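PDB 4LQR: glycosyl hydrolase, family 31/fibronectin type III domain protein from Clostridium perfringens, which probably binds carbohydrate through its F5/8 type C (discoidin-like) domain, apparently as one module of a larger family 31 glycoside hydrolase. Local coordinates for residues 26-31 against 66-71; 50-55 against 157-162. One frame throughout, in Å; residues are numbered along the deposited sequence. Where two conformers were deposited one is given.

Contact 1: 26-31 against 66-71. With CA (calcium ion), chain C.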
loop_
_atom_site.group_PDB
_atom_site.type_symbol
_atom_site.label_atom_id
_atom_site.label_comp_id
_atom_site.label_asym_id
_atom_site.label_seq_id
_atom_site.Cartn_x
_atom_site.Cartn_y
_atom_site.Cartn_z
ATOM N N LEU A 26 -9.205 1.497 -9.325
ATOM C CA LEU A 26 -8.887 1.561 -7.866
ATOM C C LEU A 26 -9.187 2.931 -7.375
ATOM O O LEU A 26 -8.622 3.930 -7.882
ATOM C CB LEU A 26 -7.401 1.306 -7.683
ATOM C CG LEU A 26 -6.916 -0.146 -7.720
ATOM C CD1 LEU A 26 -7.356 -0.822 -9.038
ATOM C CD2 LEU A 26 -5.394 -0.128 -7.550
ATOM N N GLU A 27 -10.079 3.019 -6.380
ATOM C CA GLU A 27 -10.447 4.321 -5.779
ATOM C C GLU A 27 -9.995 4.297 -4.337
ATOM O O GLU A 27 -10.428 3.471 -3.541
ATOM C CB GLU A 27 -11.966 4.573 -5.864
ATOM C CG GLU A 27 -12.373 5.900 -5.285
ATOM C CD GLU A 27 -13.870 6.060 -5.164
ATOM O OE1 GLU A 27 -14.652 5.142 -5.500
ATOM O OE2 GLU A 27 -14.261 7.104 -4.564
ATOM N N ALA A 28 -9.151 5.258 -3.941
ATOM C CA ALA A 28 -8.810 5.380 -2.503
ATOM C C ALA A 28 -9.953 6.119 -1.797
ATOM O O ALA A 28 -10.206 7.315 -2.054
ATOM C CB ALA A 28 -7.517 6.172 -2.322
ATOM N N ILE A 29 -10.653 5.405 -0.924
ATOM C CA ILE A 29 -11.862 5.988 -0.321
ATOM C C ILE A 29 -11.616 6.392 1.127
ATOM O O ILE A 29 -12.470 7.095 1.711
ATOM C CB ILE A 29 -13.030 4.968 -0.314
ATOM C CG1 ILE A 29 -12.674 3.657 0.395
ATOM C CG2 ILE A 29 -13.491 4.666 -1.730
ATOM C CD1 ILE A 29 -13.882 2.838 0.809
ATOM N N TYR A 30 -10.491 6.028 1.705
ATOM C CA TYR A 30 -10.246 6.414 3.100
ATOM C C TYR A 30 -8.765 6.424 3.337
ATOM O O TYR A 30 -8.043 5.536 2.823
ATOM C CB TYR A 30 -10.849 5.373 4.094
ATOM C CG TYR A 30 -10.499 5.533 5.572
ATOM C CD1 TYR A 30 -11.266 6.399 6.378
ATOM C CD2 TYR A 30 -9.346 4.895 6.126
ATOM C CE1 TYR A 30 -10.918 6.599 7.735
ATOM C CE2 TYR A 30 -9.004 5.123 7.490
ATOM C CZ TYR A 30 -9.768 6.012 8.246
ATOM O OH TYR A 30 -9.477 6.238 9.564
ATOM N N ALA A 31 -8.279 7.379 4.138
ATOM C CA ALA A 31 -6.918 7.227 4.724
ATOM C C ALA A 31 -6.921 7.874 6.095
ATOM O O ALA A 31 -7.696 8.813 6.355
ATOM C CB ALA A 31 -5.834 7.930 3.819
ATOM N N ILE A 66 -4.753 2.963 4.568
ATOM C CA ILE A 66 -5.376 3.516 3.370
ATOM C C ILE A 66 -6.303 2.378 2.826
ATOM O O ILE A 66 -5.889 1.206 2.825
ATOM C CB ILE A 66 -4.332 3.951 2.338
ATOM C CG1 ILE A 66 -5.054 4.514 1.114
ATOM C CG2 ILE A 66 -3.388 2.816 1.906
ATOM C CD1 ILE A 66 -4.124 5.287 0.184
ATOM N N THR A 67 -7.524 2.734 2.426
ATOM C CA THR A 67 -8.545 1.777 1.965
ATOM C C THR A 67 -8.872 2.046 0.521
ATOM O O THR A 67 -9.194 3.159 0.152
ATOM C CB THR A 67 -9.780 1.851 2.867
ATOM O OG1 THR A 67 -9.305 1.565 4.188
ATOM C CG2 THR A 67 -10.766 0.811 2.453
ATOM N N ILE A 68 -8.697 1.006 -0.289
ATOM C CA ILE A 68 -8.954 1.084 -1.718
ATOM C C ILE A 68 -10.228 0.284 -2.086
ATOM O O ILE A 68 -10.402 -0.872 -1.650
ATOM C CB ILE A 68 -7.776 0.396 -2.468
ATOM C CG1 ILE A 68 -6.399 0.960 -2.015
ATOM C CG2 ILE A 68 -7.953 0.467 -3.999
ATOM C CD1 ILE A 68 -6.324 2.497 -2.120
ATOM N N LYS A 69 -11.119 0.926 -2.848
ATOM C CA LYS A 69 -12.337 0.270 -3.407
ATOM C C LYS A 69 -12.077 -0.102 -4.842
ATOM O O LYS A 69 -11.638 0.756 -5.620
ATOM C CB LYS A 69 -13.474 1.254 -3.359
ATOM C CG LYS A 69 -14.763 0.612 -3.969
ATOM C CD LYS A 69 -15.879 1.645 -3.943
ATOM C CE LYS A 69 -17.081 0.965 -4.609
ATOM N NZ LYS A 69 -18.302 1.887 -4.595
ATOM N N LEU A 70 -12.325 -1.335 -5.207
ATOM C CA LEU A 70 -12.183 -1.732 -6.655
ATOM C C LEU A 70 -13.532 -1.587 -7.352
ATOM O O LEU A 70 -14.535 -1.359 -6.701
ATOM C CB LEU A 70 -11.812 -3.226 -6.698
ATOM C CG LEU A 70 -10.496 -3.519 -5.903
ATOM C CD1 LEU A 70 -10.150 -4.984 -6.093
ATOM C CD2 LEU A 70 -9.329 -2.678 -6.308
ATOM N N ASP A 71 -13.549 -1.676 -8.677
ATOM C CA ASP A 71 -14.800 -1.417 -9.377
ATOM C C ASP A 71 -15.857 -2.545 -9.253
ATOM O O ASP A 71 -17.014 -2.286 -9.564
ATOM C CB ASP A 71 -14.440 -1.133 -10.858
ATOM C CG ASP A 71 -13.836 -2.357 -11.524
ATOM O OD1 ASP A 71 -12.809 -2.883 -11.131
ATOM O OD2 ASP A 71 -14.355 -2.805 -12.636
HETATM CA CA CA C . -7.136 5.033 -9.318
HETATM O O HOH W 1 -9.168 6.189 -10.006
HETATM O O HOH W 2 -6.580 7.122 -7.928
HETATM O O HOH W 3 -6.369 6.048 -11.390
#
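Leu26, Ile68 and Leu70 meet on the buried face of an antiparallel strand pair, where both branches of Ile68 are put to use. CG2 of Ile68, anti to the backbone N (CG1 at chi1 -52°), lies 3.8 Å from Leu26 CB, while CD1 of Ile68 folds back to 3.9 Å from Ala28 CB. Leu26, in the conformer given, runs alongside Leu70 in the same direction. Phe164 of strand 158-166 packs on all three. On the face that carries Glu27, Tyr30, Thr67 and Lys69, the extended chains of Glu27 and Lys69 also run alongside each other, but Glu27 OE1 lies nearer the Lys69 methylene CD than NZ, which is 5.0 Å from OE1. The register slips by one residue at a classic beta bulge, where Ile29 and Tyr30 share Thr67 as partner. Ile29 sets CG2 3.8 Å from Lys69 CB, crossing that lysine at about a right angle.

Strand 26-31 is an outermost strand of the five-stranded sheet; strand 140-148 flanks 64-70 on its other side. Backbone bonds, such as Lys69 N to Glu27 O at 2.7 Å, continue through the bulge. Leu26 O instead binds a calcium ion at 2.3 Å, with Ser23 O, Val44 O and three waters. The chemistry implies a pairing held by backbone bonds and apolar packing, the Glu27-Lys69 attraction probably secondary and the metal tying Leu26 to Ser23 and Val44.

Contact 2: 50-55 against 157-162; sequences TIWHSA and ASAAEL. With CA (calcium ion), chain B.
Thr50 O and Ala160 O are drawn together by a calcium ion, each at 2.4 Å from it; sharing the ion makes it favourable for these two acceptors, Thr50 O and Ala160 O, to come within 3.0 Å. Thr50 grips the ion a second time through OG1, held between the backbone N and the carbonyl carbon (chi1 61°), so hydroxyl and carbonyl of one residue chelate the metal. Glu161 bends at chi2 to bring OE2 to the ion at 2.4 Å. Asn42 O, Asp45 OD1 and Asp47 O complete the seven donor atoms; the two carboxylates probably offset much of the metal's charge.

Away from the ion the two segments pair antiparallel. Trp52 and Ala159 exchange two backbone bonds, and Ser54 closes the far end with both its backbone and its side chain: Ser54 N gives a nearly straight bond (167°) to Ala157 O, while Ser54 OG accepts from Ala157 N at 2.9 Å. Ala157 O also lies over one face of the His53 imidazole. His53 ND1 donates to Ser54 O at 2.7 Å, almost in the ring plane, and so fixes the ring's rotation. His53 CD2 comes 3.8 Å from Ser158 CB, and the Ser158 hydroxyl bonds to Asn89 O. Trp52 presents an edge to Ala159 CB, and Ile51 packs CG2 against Ala160 CB at 3.9 Å.

Strand 52-53 forms one margin of the four-stranded sheet, with strand 158-166 between it and strand 73-82. Beside the metal, Leu82 of strand 73-82 pairs with two successive residues, Ala160 and Glu161, at another classic bulge. Trp52, on the opposite face from His53, reaches Val64 and Ile66 of strand 64-70 in the five-stranded sheet, while its indole NE1 is bonded to Ser33.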
loop_
_atom_site.group_PDB
_atom_site.type_symbol
_atom_site.label_atom_id
_atom_site.label_comp_id
_atom_site.label_asym_id
_atom_site.label_seq_id
_atom_site.Cartn_x
_atom_site.Cartn_y
_atom_site.Cartn_z
ATOM N N THR A 50 3.642 10.239 -8.190
ATOM C CA THR A 50 2.771 10.863 -7.171
ATOM C C THR A 50 2.638 9.853 -6.034
ATOM O O THR A 50 2.664 8.619 -6.292
ATOM C CB THR A 50 1.342 11.086 -7.704
ATOM O OG1 THR A 50 0.766 9.818 -8.055
ATOM C CG2 THR A 50 1.364 12.030 -8.965
ATOM N N ILE A 51 2.530 10.373 -4.799
ATOM C CA ILE A 51 2.459 9.539 -3.604
ATOM C C ILE A 51 1.291 9.962 -2.736
ATOM O O ILE A 51 0.857 11.133 -2.726
ATOM C CB ILE A 51 3.748 9.593 -2.748
ATOM C CG1 ILE A 51 3.937 10.976 -2.101
ATOM C CG2 ILE A 51 4.964 9.257 -3.679
ATOM C CD1 ILE A 51 5.177 10.984 -1.234
ATOM N N TRP A 52 0.802 8.963 -1.996
ATOM C CA TRP A 52 0.071 9.283 -0.720
ATOM C C TRP A 52 1.117 9.386 0.354
ATOM O O TRP A 52 2.078 8.595 0.420
ATOM C CB TRP A 52 -0.875 8.106 -0.390
ATOM C CG TRP A 52 -1.422 8.214 1.049
ATOM C CD1 TRP A 52 -2.072 9.283 1.620
ATOM C CD2 TRP A 52 -1.347 7.187 2.054
ATOM N NE1 TRP A 52 -2.365 8.981 2.993
ATOM C CE2 TRP A 52 -1.872 7.721 3.244
ATOM C CE3 TRP A 52 -0.714 5.923 2.093
ATOM C CZ2 TRP A 52 -1.925 6.991 4.425
ATOM C CZ3 TRP A 52 -0.817 5.162 3.273
ATOM C CH2 TRP A 52 -1.435 5.683 4.414
ATOM N N HIS A 53 0.927 10.385 1.240
ATOM C CA HIS A 53 1.783 10.506 2.435
ATOM C C HIS A 53 0.889 10.860 3.568
ATOM O O HIS A 53 0.081 11.771 3.474
ATOM C CB HIS A 53 2.837 11.643 2.240
ATOM C CG HIS A 53 3.997 11.599 3.165
ATOM N ND1 HIS A 53 3.893 11.777 4.526
ATOM C CD2 HIS A 53 5.340 11.528 2.898
ATOM C CE1 HIS A 53 5.112 11.810 5.066
ATOM N NE2 HIS A 53 6.010 11.610 4.095
ATOM N N SER A 54 1.026 10.119 4.684
ATOM C CA SER A 54 0.176 10.448 5.860
ATOM C C SER A 54 0.760 11.678 6.561
ATOM O O SER A 54 1.834 12.159 6.233
ATOM C CB SER A 54 0.066 9.222 6.801
ATOM O OG SER A 54 1.294 8.929 7.458
ATOM N N ALA A 55 -0.033 12.243 7.489
ATOM C CA ALA A 55 0.375 13.519 8.140
ATOM C C ALA A 55 1.561 13.328 9.116
ATOM O O ALA A 55 1.833 12.244 9.620
ATOM C CB ALA A 55 -0.809 14.140 8.841
ATOM N N ALA A 157 3.603 7.219 6.938
ATOM C CA ALA A 157 3.747 6.268 5.783
ATOM C C ALA A 157 3.537 7.005 4.489
ATOM O O ALA A 157 2.783 7.985 4.388
ATOM C CB ALA A 157 2.738 5.126 5.921
ATOM N N SER A 158 4.146 6.446 3.457
ATOM C CA SER A 158 3.895 6.908 2.092
ATOM C C SER A 158 3.775 5.715 1.204
ATOM O O SER A 158 4.196 4.609 1.584
ATOM C CB SER A 158 4.989 7.932 1.574
ATOM O OG SER A 158 6.293 7.280 1.608
ATOM N N ALA A 159 3.208 5.954 -0.010
ATOM C CA ALA A 159 3.175 4.887 -1.028
ATOM C C ALA A 159 3.114 5.605 -2.366
ATOM O O ALA A 159 2.192 6.420 -2.552
ATOM C CB ALA A 159 1.926 3.988 -0.870
ATOM N N ALA A 160 3.975 5.191 -3.318
ATOM C CA ALA A 160 3.888 5.775 -4.657
ATOM C C ALA A 160 2.793 5.069 -5.468
ATOM O O ALA A 160 2.064 5.720 -6.180
ATOM C CB ALA A 160 5.239 5.703 -5.379
ATOM N N GLU A 161 2.693 3.741 -5.344
ATOM C CA GLU A 161 1.643 2.969 -5.997
ATOM C C GLU A 161 1.366 1.727 -5.207
ATOM O O GLU A 161 2.272 1.118 -4.622
ATOM C CB GLU A 161 2.143 2.510 -7.411
ATOM C CG GLU A 161 1.986 3.647 -8.458
ATOM C CD GLU A 161 0.531 4.152 -8.610
ATOM O OE1 GLU A 161 -0.376 3.330 -8.969
ATOM O OE2 GLU A 161 0.196 5.321 -8.402
ATOM N N LEU A 162 0.117 1.277 -5.324
ATOM C CA LEU A 162 -0.323 -0.055 -4.881
ATOM C C LEU A 162 -0.906 -0.694 -6.120
ATOM O O LEU A 162 -1.915 -0.233 -6.658
ATOM C CB LEU A 162 -1.361 0.004 -3.738
ATOM C CG LEU A 162 -0.935 0.748 -2.497
ATOM C CD1 LEU A 162 -2.133 0.778 -1.564
ATOM C CD2 LEU A 162 0.240 0.041 -1.830
HETATM CA CA CA B . 0.990 7.360 -7.541
#

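In the fold
From the N terminus the chain lays down 26-31, passes through the calcium-binding loop to 50-55, and returns as 66-71, where contact 1 closes a loop of 34 intervening residues. Contact 2 closes a much longer one when 157-162 comes back beside 50-55 near the C terminus. Their segments alternate, so the two closures cross. Contact 1 lies at one margin of the five-stranded sheet and contact 2 at one margin of the four-stranded sheet, the two layers of a discoidin-like beta sandwich. They meet where Ile66 CG2 packs 3.7 Å from Trp52 CZ3. Contact 1 gives one calcium ion a single carbonyl; contact 2 gives the other four donor atoms.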